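Local structure of putative ferredoxin (Rhodopseudomonas palustris, 4ID8) at residues 6-11 with 63-68. The protein probably carries electrons by way of a bound [3Fe-4S] cluster and is associated with the cytochrome P450 CYP194A4. Numbering follows the deposited sequence.
Sequences TIHVDQ and AIDITE
Ile7 and Ile66, a non-hydrogen-bonded pair, lie side by side and point the same way, Ile7 CD1 resting 3.7 Å from Ile66 CG1. Ile7 also crosses Ile64, methyl to methyl, with Ile7 CG2 3.9 Å from Ile64 CG2. In Ile7 and Ile64 CG2 stands anti to the backbone N, which brings the two methyls together on this face of the sheet. Val9 completes this apolar face; Phe28 packs on Ile7, Val9 and Ile64, Trp53 of helix 49-58 on Ile66, and beta-branched aliphatic residues suit a strand face packed against aromatic rings. An alanine in place of Ile66 would probably leave a gap beside Ile7 CD1 and take from Trp53 part of its packing. Strands 6-9 and 64-67 join the two ends of the ferredoxin fold as an antiparallel pair, His8 N to Asp65 O and Asp65 N to His8 O both bonding at 2.9 Å, and Val9 touches the [3Fe-4S] cluster. The opposite face is polar. Thr6 OG1 and Thr67 OG1 share a 2.8 Å hydrogen bond, threonine supplying a hydroxyl from each strand. Farther along, Asp65 OD2 meets the edge of the His8 ring in plane, 3.3 Å from His8 CD2, while His8 ND1 is hydrogen-bonded to Glu38 OE2; both polar side chains suit an exposed face. Beyond the strand, Asp10 N donates an almost straight bond (179°) to Ala63 O, and Asp10 OD2 accepts from Asp12 N.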
loop_
_atom_site.group_PDB
_atom_site.type_symbol
_atom_site.label_atom_id
_atom_site.label_comp_id
_atom_site.label_asym_id
_atom_site.label_seq_id
_atom_site.Cartn_x
_atom_site.Cartn_y
_atom_site.Cartn_z
ATOM N N THR A 6 -5.186 9.129 0.266
ATOM C CA THR A 6 -4.450 8.369 1.325
ATOM C C THR A 6 -4.566 6.853 1.098
ATOM O O THR A 6 -5.514 6.384 0.441
ATOM C CB THR A 6 -4.841 8.756 2.795
ATOM O OG1 THR A 6 -6.053 8.112 3.199
ATOM C CG2 THR A 6 -5.012 10.235 2.962
ATOM N N ILE A 7 -3.589 6.106 1.627
ATOM C CA ILE A 7 -3.512 4.650 1.507
ATOM C C ILE A 7 -3.745 4.001 2.839
ATOM O O ILE A 7 -3.280 4.509 3.836
ATOM C CB ILE A 7 -2.105 4.200 1.241
ATOM C CG1 ILE A 7 -1.546 4.745 -0.037
ATOM C CG2 ILE A 7 -2.096 2.708 1.105
ATOM C CD1 ILE A 7 -1.938 3.864 -1.226
ATOM N N HIS A 8 -4.427 2.869 2.856
ATOM C CA HIS A 8 -4.488 2.031 4.052
ATOM C C HIS A 8 -4.319 0.564 3.705
ATOM O O HIS A 8 -4.916 0.076 2.765
ATOM C CB HIS A 8 -5.826 2.275 4.758
ATOM C CG HIS A 8 -6.135 1.321 5.870
ATOM N ND1 HIS A 8 -5.367 1.228 7.014
ATOM C CD2 HIS A 8 -7.164 0.453 6.031
ATOM C CE1 HIS A 8 -5.887 0.297 7.807
ATOM N NE2 HIS A 8 -6.974 -0.192 7.228
ATOM N N VAL A 9 -3.535 -0.171 4.475
ATOM C CA VAL A 9 -3.531 -1.638 4.331
ATOM C C VAL A 9 -4.328 -2.261 5.421
ATOM O O VAL A 9 -4.063 -2.033 6.594
ATOM C CB VAL A 9 -2.103 -2.195 4.440
ATOM C CG1 VAL A 9 -2.098 -3.705 4.228
ATOM C CG2 VAL A 9 -1.168 -1.465 3.480
ATOM N N ASP A 10 -5.292 -3.083 5.085
ATOM C CA ASP A 10 -6.064 -3.787 6.115
ATOM C C ASP A 10 -5.248 -4.968 6.621
ATOM O O ASP A 10 -4.927 -5.879 5.873
ATOM C CB ASP A 10 -7.370 -4.264 5.491
ATOM C CG ASP A 10 -8.299 -4.991 6.471
ATOM O OD1 ASP A 10 -9.517 -4.945 6.215
ATOM O OD2 ASP A 10 -7.858 -5.630 7.451
ATOM N N GLN A 11 -4.922 -4.965 7.896
ATOM C CA GLN A 11 -4.038 -5.952 8.429
ATOM C C GLN A 11 -4.631 -7.343 8.400
ATOM O O GLN A 11 -3.908 -8.337 8.280
ATOM C CB GLN A 11 -3.648 -5.567 9.842
ATOM C CG GLN A 11 -2.729 -4.348 9.916
ATOM C CD GLN A 11 -1.557 -4.447 8.945
ATOM O OE1 GLN A 11 -0.677 -5.284 9.083
ATOM N NE2 GLN A 11 -1.549 -3.583 7.953
ATOM N N ALA A 63 -6.237 -6.075 -0.083
ATOM C CA ALA A 63 -5.971 -5.561 1.253
ATOM C C ALA A 63 -5.803 -4.037 1.297
ATOM O O ALA A 63 -5.891 -3.475 2.368
ATOM C CB ALA A 63 -4.744 -6.233 1.834
ATOM N N ILE A 64 -5.602 -3.383 0.149
ATOM C CA ILE A 64 -5.313 -1.950 0.116
ATOM C C ILE A 64 -6.556 -1.072 -0.226
ATOM O O ILE A 64 -7.200 -1.268 -1.242
ATOM C CB ILE A 64 -4.111 -1.618 -0.851
ATOM C CG1 ILE A 64 -2.846 -2.403 -0.432
ATOM C CG2 ILE A 64 -3.851 -0.072 -0.940
ATOM C CD1 ILE A 64 -1.721 -2.502 -1.488
ATOM N N ASP A 65 -6.848 -0.078 0.614
ATOM C CA ASP A 65 -7.861 0.930 0.321
ATOM C C ASP A 65 -7.228 2.235 -0.032
ATOM O O ASP A 65 -6.309 2.660 0.635
ATOM C CB ASP A 65 -8.631 1.286 1.564
ATOM C CG ASP A 65 -9.258 0.124 2.207
ATOM O OD1 ASP A 65 -9.866 -0.642 1.431
ATOM O OD2 ASP A 65 -9.152 0.025 3.484
ATOM N N ILE A 66 -7.741 2.907 -1.045
ATOM C CA ILE A 66 -7.295 4.248 -1.294
ATOM C C ILE A 66 -8.493 5.146 -1.030
ATOM O O ILE A 66 -9.559 4.902 -1.580
ATOM C CB ILE A 66 -6.729 4.373 -2.714
ATOM C CG1 ILE A 66 -5.356 3.760 -2.759
ATOM C CG2 ILE A 66 -6.582 5.815 -3.151
ATOM C CD1 ILE A 66 -4.960 3.451 -4.108
ATOM N N THR A 67 -8.344 6.128 -0.146
ATOM C CA THR A 67 -9.389 7.140 0.032
ATOM C C THR A 67 -9.162 8.336 -0.905
ATOM O O THR A 67 -8.033 8.729 -1.170
ATOM C CB THR A 67 -9.482 7.699 1.467
ATOM O OG1 THR A 67 -8.386 8.604 1.681
ATOM C CG2 THR A 67 -9.507 6.602 2.522
ATOM N N GLU A 68 -10.256 8.906 -1.401
ATOM C CA GLU A 68 -10.183 10.061 -2.277
ATOM C C GLU A 68 -10.951 11.188 -1.629
ATOM O O GLU A 68 -12.107 10.988 -1.206
ATOM C CB GLU A 68 -10.809 9.721 -3.617
ATOM C CG GLU A 68 -9.887 9.962 -4.831
ATOM C CD GLU A 68 -10.571 9.738 -6.185
ATOM O OE1 GLU A 68 -10.136 8.855 -6.979
ATOM O OE2 GLU A 68 -11.552 10.477 -6.445
#